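PDB 4JZA: uncharacterized protein from Legionella longbeachae NSW150, which probably acts as a phosphoinositide phosphatase, removing the 3-phosphate from phosphatidylinositol 3-phosphate and so perhaps altering lipid signals during interaction with the host. Local coordinates for residues 417-422 with 554-559; 429-434 with 623-628; 618-623 with 646-651. One frame throughout, in Å; residues are numbered along the deposited sequence.

Contact 1. Residues 417-422 with 554-559; sequences LISPIH and KDRKAI
Arg556 follows Cys550 with five residues between them, which matches the P-loop signature of cysteine phosphatases, where the arginine helps bind phosphate, as it probably does here; this contact sets that arginine against the end of the neighbouring parallel strand 412-416. Leu417 lies over one face of the guanidinium, its CB 3.7 Å from Arg556 NE and displaced toward the rim of the flat group. Both side chains start out with CG anti to the carbonyl carbon and cross obliquely. The arginine chain bends at chi3 (74°), which turns the guanidinium back over the leucine backbone. An aliphatic residue suits this place, because it offers the flat cation carbon to lie on without competing for its N-H groups. The leucine also reaches the helix backbone, with Leu417 CD1 3.6 Å from Arg556 O.

Polar contact runs through a water. It accepts from Arg556 NH1 at 2.8 Å, in the guanidinium plane. The same water lies 2.6 Å from Ser419 OG and so makes the link. A hydroxyl suits the place because it can bond to the water and also to Tyr468.

Further out, Leu417 pairs by backbone hydrogen bonds with Ser549, in the strand that leads to Cys550. Ser419 is also held through its N by Asp441, while Arg556 NH2 has a weak bond to His466 O. Helix 556-574 begins at Arg556, and its first turn is closed by Ile559 N to Asp555 O at 3.1 Å. Asp555 occupies the N-cap position without a capping bond from its side chain. Instead, while Asp555 OD1 accepts from Lys620 N, the other carboxylate oxygen takes Lys554 NZ on the syn lone pair of Asp555 OD2, at 3.3 Å.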
loop_
_atom_site.group_PDB
_atom_site.type_symbol
_atom_site.label_atom_id
_atom_site.label_comp_id
_atom_site.label_asym_id
_atom_site.label_seq_id
_atom_site.Cartn_x
_atom_site.Cartn_y
_atom_site.Cartn_z
ATOM N N LEU A 417 2.687 -0.018 -20.042
ATOM C CA LEU A 417 1.767 -1.106 -20.285
ATOM C C LEU A 417 0.517 -0.922 -19.449
ATOM O O LEU A 417 0.315 -1.620 -18.477
ATOM C CB LEU A 417 2.439 -2.432 -19.953
ATOM C CG LEU A 417 3.735 -2.668 -20.724
ATOM C CD1 LEU A 417 4.458 -3.911 -20.251
ATOM C CD2 LEU A 417 3.469 -2.730 -22.217
ATOM N N ILE A 418 -0.317 0.034 -19.833
ATOM C CA ILE A 418 -1.545 0.302 -19.106
ATOM C C ILE A 418 -2.725 0.450 -20.052
ATOM O O ILE A 418 -2.550 0.628 -21.243
ATOM C CB ILE A 418 -1.419 1.542 -18.205
ATOM C CG1 ILE A 418 -1.495 2.823 -19.021
ATOM C CG2 ILE A 418 -0.129 1.492 -17.413
ATOM C CD1 ILE A 418 -1.290 4.061 -18.191
ATOM N N SER A 419 -3.930 0.360 -19.508
ATOM C CA SER A 419 -5.134 0.347 -20.320
ATOM C C SER A 419 -6.175 1.362 -19.889
ATOM O O SER A 419 -7.072 1.052 -19.120
ATOM C CB SER A 419 -5.747 -1.045 -20.306
ATOM O OG SER A 419 -4.761 -2.017 -20.551
ATOM N N PRO A 420 -6.050 2.574 -20.408
ATOM C CA PRO A 420 -7.016 3.651 -20.168
ATOM C C PRO A 420 -8.394 3.216 -20.581
ATOM O O PRO A 420 -8.522 2.604 -21.629
ATOM C CB PRO A 420 -6.554 4.763 -21.103
ATOM C CG PRO A 420 -5.132 4.454 -21.362
ATOM C CD PRO A 420 -5.002 2.974 -21.342
ATOM N N ILE A 421 -9.399 3.502 -19.763
ATOM C CA ILE A 421 -10.797 3.147 -20.048
ATOM C C ILE A 421 -11.657 4.253 -19.476
ATOM O O ILE A 421 -11.508 4.559 -18.297
ATOM C CB ILE A 421 -11.141 1.761 -19.440
ATOM C CG1 ILE A 421 -12.570 1.351 -19.773
ATOM C CG2 ILE A 421 -10.928 1.693 -17.920
ATOM C CD1 ILE A 421 -12.651 0.469 -20.995
ATOM N N HIS A 422 -12.481 4.912 -20.302
ATOM C CA HIS A 422 -13.414 5.964 -19.806
ATOM C C HIS A 422 -14.523 5.333 -18.948
ATOM O O HIS A 422 -14.804 4.127 -19.041
ATOM C CB HIS A 422 -14.066 6.778 -20.938
ATOM C CG HIS A 422 -13.199 7.865 -21.504
ATOM N ND1 HIS A 422 -13.265 9.185 -21.081
ATOM C CD2 HIS A 422 -12.265 7.828 -22.491
ATOM C CE1 HIS A 422 -12.395 9.907 -21.772
ATOM N NE2 HIS A 422 -11.778 9.107 -22.632
ATOM N N LYS A 554 5.210 -4.386 -11.392
ATOM C CA LYS A 554 5.513 -5.767 -11.061
ATOM C C LYS A 554 4.773 -6.801 -11.884
ATOM O O LYS A 554 5.036 -7.984 -11.756
ATOM C CB LYS A 554 5.283 -6.033 -9.576
ATOM C CG LYS A 554 4.150 -5.245 -8.966
ATOM C CD LYS A 554 3.853 -5.740 -7.568
ATOM C CE LYS A 554 2.422 -5.444 -7.170
ATOM N NZ LYS A 554 1.483 -6.483 -7.657
ATOM N N ASP A 555 3.845 -6.370 -12.721
ATOM C CA ASP A 555 2.973 -7.329 -13.376
ATOM C C ASP A 555 3.123 -7.439 -14.884
ATOM O O ASP A 555 3.805 -8.322 -15.365
ATOM C CB ASP A 555 1.531 -7.088 -12.955
ATOM C CG ASP A 555 1.342 -7.252 -11.470
ATOM O OD1 ASP A 555 1.783 -8.276 -10.930
ATOM O OD2 ASP A 555 0.771 -6.360 -10.828
ATOM N N ARG A 556 2.515 -6.535 -15.626
ATOM C CA ARG A 556 2.650 -6.565 -17.065
ATOM C C ARG A 556 4.105 -6.353 -17.433
ATOM O O ARG A 556 4.614 -6.955 -18.364
ATOM C CB ARG A 556 1.746 -5.534 -17.716
ATOM C CG ARG A 556 0.341 -6.048 -17.925
ATOM C CD ARG A 556 -0.493 -5.106 -18.764
ATOM N NE ARG A 556 -0.111 -5.159 -20.162
ATOM C CZ ARG A 556 -0.631 -4.393 -21.105
ATOM N NH1 ARG A 556 -1.562 -3.516 -20.801
ATOM N NH2 ARG A 556 -0.221 -4.505 -22.347
ATOM N N LYS A 557 4.762 -5.486 -16.684
ATOM C CA LYS A 557 6.162 -5.187 -16.886
ATOM C C LYS A 557 7.038 -6.410 -16.670
ATOM O O LYS A 557 8.007 -6.613 -17.379
ATOM C CB LYS A 557 6.592 -4.068 -15.947
ATOM C CG LYS A 557 8.004 -3.576 -16.179
ATOM C CD LYS A 557 8.167 -3.044 -17.583
ATOM C CE LYS A 557 9.616 -2.715 -17.862
ATOM N NZ LYS A 557 9.827 -2.423 -19.300
ATOM N N ALA A 558 6.706 -7.211 -15.673
ATOM C CA ALA A 558 7.432 -8.439 -15.416
ATOM C C ALA A 558 7.289 -9.389 -16.588
ATOM O O ALA A 558 8.220 -10.079 -16.948
ATOM C CB ALA A 558 6.936 -9.094 -14.147
ATOM N N ILE A 559 6.098 -9.442 -17.159
ATOM C CA ILE A 559 5.844 -10.276 -18.319
ATOM C C ILE A 559 6.646 -9.841 -19.546
ATOM O O ILE A 559 7.138 -10.676 -20.288
ATOM C CB ILE A 559 4.335 -10.384 -18.601
ATOM C CG1 ILE A 559 3.684 -11.277 -17.556
ATOM C CG2 ILE A 559 4.059 -10.963 -19.973
ATOM C CD1 ILE A 559 2.212 -11.021 -17.379
HETATM O O HOH W 1 -3.372 -3.051 -18.674
#

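Contact 2. Residues 429-434 with 623-628; sequences NWITDY and EWYLPE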
loop_
_atom_site.group_PDB
_atom_site.type_symbol
_atom_site.label_atom_id
_atom_site.label_comp_id
_atom_site.label_asym_id
_atom_site.label_seq_id
_atom_site.Cartn_x
_atom_site.Cartn_y
_atom_site.Cartn_z
ATOM N N ASN A 429 -14.663 -6.637 -14.303
ATOM C CA ASN A 429 -14.431 -8.041 -14.726
ATOM C C ASN A 429 -13.177 -8.666 -14.092
ATOM O O ASN A 429 -12.551 -8.044 -13.238
ATOM C CB ASN A 429 -14.359 -8.140 -16.242
ATOM C CG ASN A 429 -13.225 -7.330 -16.835
ATOM O OD1 ASN A 429 -12.241 -6.953 -16.155
ATOM N ND2 ASN A 429 -13.367 -7.036 -18.121
ATOM N N TRP A 430 -12.802 -9.883 -14.480
ATOM C CA TRP A 430 -11.707 -10.543 -13.767
ATOM C C TRP A 430 -10.351 -9.835 -13.867
ATOM O O TRP A 430 -9.512 -9.953 -12.974
ATOM C CB TRP A 430 -11.605 -12.012 -14.150
ATOM C CG TRP A 430 -11.074 -12.335 -15.501
ATOM C CD1 TRP A 430 -11.613 -11.989 -16.710
ATOM C CD2 TRP A 430 -9.933 -13.157 -15.779
ATOM N NE1 TRP A 430 -10.855 -12.517 -17.723
ATOM C CE2 TRP A 430 -9.818 -13.238 -17.183
ATOM C CE3 TRP A 430 -8.988 -13.822 -14.973
ATOM C CZ2 TRP A 430 -8.798 -13.975 -17.814
ATOM C CZ3 TRP A 430 -7.971 -14.551 -15.591
ATOM C CH2 TRP A 430 -7.885 -14.621 -17.007
ATOM N N ILE A 431 -10.155 -9.055 -14.917
ATOM C CA ILE A 431 -8.864 -8.440 -15.132
ATOM C C ILE A 431 -8.590 -7.296 -14.141
ATOM O O ILE A 431 -7.428 -6.998 -13.838
ATOM C CB ILE A 431 -8.745 -7.946 -16.575
ATOM C CG1 ILE A 431 -8.857 -9.120 -17.540
ATOM C CG2 ILE A 431 -7.423 -7.219 -16.781
ATOM C CD1 ILE A 431 -9.608 -8.762 -18.797
ATOM N N THR A 432 -9.649 -6.659 -13.639
ATOM C CA THR A 432 -9.508 -5.489 -12.742
ATOM C C THR A 432 -9.995 -5.766 -11.282
ATOM O O THR A 432 -10.126 -4.836 -10.469
ATOM C CB THR A 432 -10.089 -4.185 -13.387
ATOM O OG1 THR A 432 -10.851 -3.452 -12.426
ATOM C CG2 THR A 432 -10.983 -4.476 -14.579
ATOM N N ASP A 433 -10.194 -7.054 -10.962
ATOM C CA ASP A 433 -10.577 -7.535 -9.620
ATOM C C ASP A 433 -12.022 -7.168 -9.200
ATOM O O ASP A 433 -12.353 -7.218 -8.015
ATOM C CB ASP A 433 -9.612 -6.999 -8.543
ATOM C CG ASP A 433 -8.227 -7.614 -8.604
ATOM O OD1 ASP A 433 -8.092 -8.703 -9.175
ATOM O OD2 ASP A 433 -7.281 -7.023 -8.014
ATOM N N TYR A 434 -12.863 -6.799 -10.170
ATOM C CA TYR A 434 -14.235 -6.298 -9.941
ATOM C C TYR A 434 -14.250 -4.980 -9.160
ATOM O O TYR A 434 -15.278 -4.597 -8.593
ATOM C CB TYR A 434 -15.123 -7.360 -9.290
ATOM C CG TYR A 434 -15.396 -8.565 -10.160
ATOM C CD1 TYR A 434 -14.921 -8.633 -11.422
ATOM C CD2 TYR A 434 -16.183 -9.623 -9.724
ATOM C CE1 TYR A 434 -15.172 -9.711 -12.229
ATOM C CE2 TYR A 434 -16.430 -10.714 -10.551
ATOM C CZ TYR A 434 -15.902 -10.720 -11.821
ATOM O OH TYR A 434 -16.067 -11.711 -12.753
ATOM N N GLU A 623 -2.992 -15.592 -17.137
ATOM C CA GLU A 623 -3.778 -16.214 -18.203
ATOM C C GLU A 623 -4.439 -15.157 -19.099
ATOM O O GLU A 623 -4.833 -15.457 -20.222
ATOM C CB GLU A 623 -4.828 -17.197 -17.648
ATOM C CG GLU A 623 -4.258 -18.563 -17.281
ATOM C CD GLU A 623 -5.182 -19.439 -16.425
ATOM O OE1 GLU A 623 -6.037 -18.901 -15.711
ATOM O OE2 GLU A 623 -5.031 -20.682 -16.423
ATOM N N TRP A 624 -4.526 -13.913 -18.658
ATOM C CA TRP A 624 -5.003 -12.899 -19.577
ATOM C C TRP A 624 -3.901 -12.392 -20.483
ATOM O O TRP A 624 -4.149 -12.184 -21.647
ATOM C CB TRP A 624 -5.614 -11.722 -18.849
ATOM C CG TRP A 624 -6.015 -10.651 -19.756
ATOM C CD1 TRP A 624 -5.574 -9.383 -19.752
ATOM C CD2 TRP A 624 -6.954 -10.748 -20.824
ATOM N NE1 TRP A 624 -6.176 -8.659 -20.754
ATOM C CE2 TRP A 624 -7.035 -9.480 -21.419
ATOM C CE3 TRP A 624 -7.750 -11.786 -21.323
ATOM C CZ2 TRP A 624 -7.847 -9.222 -22.493
ATOM C CZ3 TRP A 624 -8.555 -11.533 -22.378
ATOM C CH2 TRP A 624 -8.590 -10.262 -22.976
ATOM N N TYR A 625 -2.704 -12.187 -19.926
ATOM C CA TYR A 625 -1.573 -11.505 -20.609
ATOM C C TYR A 625 -0.689 -12.460 -21.436
ATOM O O TYR A 625 0.070 -12.015 -22.358
ATOM C CB TYR A 625 -0.701 -10.757 -19.578
ATOM C CG TYR A 625 -1.429 -9.637 -18.918
ATOM C CD1 TYR A 625 -1.916 -8.581 -19.673
ATOM C CD2 TYR A 625 -1.685 -9.623 -17.535
ATOM C CE1 TYR A 625 -2.634 -7.550 -19.098
ATOM C CE2 TYR A 625 -2.383 -8.567 -16.931
ATOM C CZ TYR A 625 -2.871 -7.526 -17.735
ATOM O OH TYR A 625 -3.585 -6.435 -17.240
ATOM N N LEU A 626 -0.742 -13.753 -21.087
ATOM C CA LEU A 626 0.085 -14.751 -21.747
ATOM C C LEU A 626 -0.720 -15.315 -22.855
ATOM O O LEU A 626 -1.911 -15.457 -22.737
ATOM C CB LEU A 626 0.478 -15.882 -20.797
ATOM C CG LEU A 626 1.496 -15.604 -19.677
ATOM C CD1 LEU A 626 1.623 -16.792 -18.732
ATOM C CD2 LEU A 626 2.854 -15.280 -20.270
ATOM N N PRO A 627 -0.080 -15.654 -23.943
ATOM C CA PRO A 627 -0.642 -16.438 -25.037
ATOM C C PRO A 627 -1.033 -17.854 -24.609
ATOM O O PRO A 627 -0.415 -18.419 -23.718
ATOM C CB PRO A 627 0.529 -16.512 -26.014
ATOM C CG PRO A 627 1.320 -15.254 -25.774
ATOM C CD PRO A 627 1.193 -15.001 -24.307
ATOM N N GLU A 628 -2.020 -18.448 -25.261
ATOM C CA GLU A 628 -2.528 -19.735 -24.814
ATOM C C GLU A 628 -1.462 -20.832 -24.712
ATOM O O GLU A 628 -1.457 -21.589 -23.748
ATOM C CB GLU A 628 -3.752 -20.196 -25.638
ATOM C CG GLU A 628 -5.079 -19.953 -24.925
ATOM C CD GLU A 628 -5.085 -20.615 -23.538
ATOM O OE1 GLU A 628 -4.970 -21.880 -23.516
ATOM O OE2 GLU A 628 -5.151 -19.878 -22.486
#
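The best-defined interaction is an aliphatic-aromatic one: Ile431 sits on the indole of Trp624. Its terminal methyl makes a CH-pi contact, with Ile431 CD1 3.8 Å from the centroid of the five-membered ring of Trp624 and only 12° off the ring normal. Trp624 holds CG anti to its backbone N (chi1 176°), which carries the indole out from helix 622-625 toward the loop. A branched isoleucine suits the position because its other branch is also used, Ile431 CG2 approaching Tyr625 OH at 3.9 Å. Next to this, the face of the Tyr625 ring receives the CD1 edge of Trp624.

Apolar packing adds a second part. Trp430 has CG in the crowded position between backbone N and carbonyl carbon (chi1 73°), and the far end of its six-membered ring reaches the helix. Trp430 CZ2 lies 4.0 Å from Trp624 CB, and Trp430 CH2 meets Glu623 CB at the ring edge, also at 4.0 Å. The Trp430 face meanwhile rests near CG1 of its own neighbour Ile431.

No hydrogen bond joins the two segments; the polar ends of Trp624 and Glu623 have partners outside them. Trp624 NE1 donates to Tyr468 O and the Trp624 ring stacks with Tyr468; the Glu623 carboxylate forms salt bridges with Arg635 and Lys645.

Hydrogen bonds within 429-434 shape the loop that presents the isoleucine. Ile431 N reaches Asn429 OD1 at 3.2 Å in a weak bond, and Thr432 N bonds to Asn429 O at 3.2 Å. Asparagine suits this start because its short side chain can imitate a backbone carbonyl. The arrangement is an Asx turn combined with a beta turn, presenting an isoleucine methyl to the face of a helix-borne tryptophan.

Contact 3. Residues 618-623 with 646-651; sequences GIKTPE and DDDRAA
Residues 618-620 run in extended form against helix 643-652, with Gly618 CA only 4.3 Å from Asp647 CA, before the chain turns through Thr621, whose phi and psi are both positive, into helix 622-625. Lacking a side chain, Gly618 brings its backbone directly against the helix, where a CB would point at the helix and run into Asp647 O. Gly618 CA makes a CA-H...O contact with Asp647 O at 3.4 Å. The reverse contact, Asp648 CA to Ile619 O, has the same length. Ala651 is small too, only a methyl, and its CB packs 3.8 Å from Lys620 N.

Asp648 carries the polar part. Its CG is anti to the backbone N (chi1 176°), and one oxygen, OD1, gathers the donors. Thr621 N approaches Asp648 OD1 on the anti lone pair at 2.7 Å, with an N-H...O angle of 141°. Lys620, bent at chi2 and chi4, curls its ammonium back so that Lys620 NZ forms a salt bridge with Asp648 OD1 at 2.9 Å, coming in 38° out of the carboxylate plane. Thr621 OG1 adds a weak bond of 3.3 Å to Asp648 OD1. The positive charge, in particular, would be expected to favour the ionised carboxylate. Lys620 NZ is shared with Asp433 and Thr652.

Pro622, in the first turn of its helix where proline needs no N-H partner, packs its CD 4.0 Å from Asp648 CB and its CG near Asp647 CB. The Asp647 carboxylate turns to Arg603 and Tyr600. An extended segment thus packs on helix 643-652 through reciprocal CA-H...O contacts, one from Gly618 and one from Asp648, and leads into helix 622-625, with an aspartate binding the backbone N-H of its N-cap residue.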
loop_
_atom_site.group_PDB
_atom_site.type_symbol
_atom_site.label_atom_id
_atom_site.label_comp_id
_atom_site.label_asym_id
_atom_site.label_seq_id
_atom_site.Cartn_x
_atom_site.Cartn_y
_atom_site.Cartn_z
ATOM N N GLY A 618 3.837 -13.461 -6.710
ATOM C CA GLY A 618 3.115 -14.005 -7.866
ATOM C C GLY A 618 3.032 -12.922 -8.919
ATOM O O GLY A 618 3.653 -11.897 -8.740
ATOM N N ILE A 619 2.262 -13.155 -9.984
ATOM C CA ILE A 619 2.041 -12.230 -11.059
ATOM C C ILE A 619 0.542 -12.068 -11.281
ATOM O O ILE A 619 -0.218 -13.008 -11.268
ATOM C CB ILE A 619 2.662 -12.775 -12.361
ATOM C CG1 ILE A 619 4.187 -12.951 -12.230
ATOM C CG2 ILE A 619 2.341 -11.888 -13.577
ATOM C CD1 ILE A 619 4.896 -11.683 -11.842
ATOM N N LYS A 620 0.125 -10.869 -11.575
ATOM C CA LYS A 620 -1.258 -10.582 -11.814
ATOM C C LYS A 620 -1.738 -11.186 -13.108
ATOM O O LYS A 620 -1.095 -11.025 -14.143
ATOM C CB LYS A 620 -1.435 -9.075 -11.872
ATOM C CG LYS A 620 -2.708 -8.572 -11.237
ATOM C CD LYS A 620 -2.699 -8.730 -9.713
ATOM C CE LYS A 620 -4.117 -8.567 -9.165
ATOM N NZ LYS A 620 -5.145 -9.543 -9.649
ATOM N N THR A 621 -2.846 -11.919 -13.032
ATOM C CA THR A 621 -3.653 -12.265 -14.193
ATOM C C THR A 621 -2.830 -12.853 -15.357
ATOM O O THR A 621 -2.938 -12.428 -16.471
ATOM C CB THR A 621 -4.477 -10.982 -14.506
ATOM O OG1 THR A 621 -5.732 -11.069 -13.858
ATOM C CG2 THR A 621 -4.807 -10.844 -15.810
ATOM N N PRO A 622 -1.984 -13.865 -15.100
ATOM C CA PRO A 622 -1.133 -14.357 -16.180
ATOM C C PRO A 622 -1.886 -14.900 -17.388
ATOM O O PRO A 622 -1.435 -14.731 -18.518
ATOM C CB PRO A 622 -0.352 -15.504 -15.521
ATOM C CG PRO A 622 -0.449 -15.270 -14.058
ATOM C CD PRO A 622 -1.784 -14.650 -13.868
ATOM N N GLU A 623 -2.992 -15.592 -17.137
ATOM C CA GLU A 623 -3.778 -16.214 -18.203
ATOM C C GLU A 623 -4.439 -15.157 -19.099
ATOM O O GLU A 623 -4.833 -15.457 -20.222
ATOM C CB GLU A 623 -4.828 -17.197 -17.648
ATOM C CG GLU A 623 -4.258 -18.563 -17.281
ATOM C CD GLU A 623 -5.182 -19.439 -16.425
ATOM O OE1 GLU A 623 -6.037 -18.901 -15.711
ATOM O OE2 GLU A 623 -5.031 -20.682 -16.423
ATOM N N ASP A 646 -3.181 -19.353 -9.011
ATOM C CA ASP A 646 -2.480 -19.255 -7.775
ATOM C C ASP A 646 -1.501 -18.116 -7.838
ATOM O O ASP A 646 -1.378 -17.354 -6.866
ATOM C CB ASP A 646 -1.708 -20.547 -7.494
ATOM C CG ASP A 646 -2.635 -21.769 -7.234
ATOM O OD1 ASP A 646 -3.815 -21.517 -6.932
ATOM O OD2 ASP A 646 -2.197 -22.958 -7.337
ATOM N N ASP A 647 -0.783 -17.978 -8.958
ATOM C CA ASP A 647 0.091 -16.824 -9.121
ATOM C C ASP A 647 -0.685 -15.525 -8.926
ATOM O O ASP A 647 -0.207 -14.630 -8.254
ATOM C CB ASP A 647 0.818 -16.843 -10.478
ATOM C CG ASP A 647 1.927 -17.919 -10.524
ATOM O OD1 ASP A 647 2.147 -18.452 -9.430
ATOM O OD2 ASP A 647 2.523 -18.259 -11.595
ATOM N N ASP A 648 -1.903 -15.451 -9.453
ATOM C CA ASP A 648 -2.697 -14.241 -9.369
ATOM C C ASP A 648 -3.217 -14.026 -7.956
ATOM O O ASP A 648 -3.298 -12.901 -7.482
ATOM C CB ASP A 648 -3.811 -14.323 -10.397
ATOM C CG ASP A 648 -4.769 -13.161 -10.350
ATOM O OD1 ASP A 648 -4.526 -12.111 -10.955
ATOM O OD2 ASP A 648 -5.831 -13.348 -9.750
ATOM N N ARG A 649 -3.523 -15.109 -7.266
ATOM C CA ARG A 649 -3.932 -15.056 -5.869
ATOM C C ARG A 649 -2.788 -14.499 -5.036
ATOM O O ARG A 649 -2.993 -13.620 -4.157
ATOM C CB ARG A 649 -4.324 -16.488 -5.397
ATOM C CG ARG A 649 -4.878 -16.729 -3.971
ATOM C CD ARG A 649 -6.128 -15.937 -3.679
ATOM N NE ARG A 649 -5.765 -14.610 -3.217
ATOM C CZ ARG A 649 -6.597 -13.659 -2.810
ATOM N NH1 ARG A 649 -7.909 -13.857 -2.767
ATOM N NH2 ARG A 649 -6.084 -12.498 -2.434
ATOM N N ALA A 650 -1.576 -14.991 -5.282
ATOM C CA ALA A 650 -0.454 -14.552 -4.436
ATOM C C ALA A 650 -0.124 -13.072 -4.727
ATOM O O ALA A 650 0.205 -12.340 -3.828
ATOM C CB ALA A 650 0.750 -15.437 -4.600
ATOM N N ALA A 651 -0.320 -12.614 -5.960
ATOM C CA ALA A 651 -0.121 -11.209 -6.278
ATOM C C ALA A 651 -1.162 -10.366 -5.577
ATOM O O ALA A 651 -0.853 -9.325 -5.016
ATOM C CB ALA A 651 -0.242 -11.002 -7.766
#

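How the contacts relate
Going from the N terminus, 417-422 and 429-434 belong to one loop after strand 412-416. Contact 1 closes first, at 554-559, when the chain returns at the start of helix 556-574. Contact 2 opens before that closure and ends at 623-628, so the two cross. Contact 3 opens after contact 1 has closed and crosses contact 2, sharing Glu623 and helix 622-625 with it. Tyr625 packs on Arg556 and Ile559, Lys620 N probably bonds to Asp555 OD1, and Lys620 NZ bridges to Asp433. The three thus join the loop after strand 412-416 of the central sheet, helix 556-574 and helices 622-625 and 643-652.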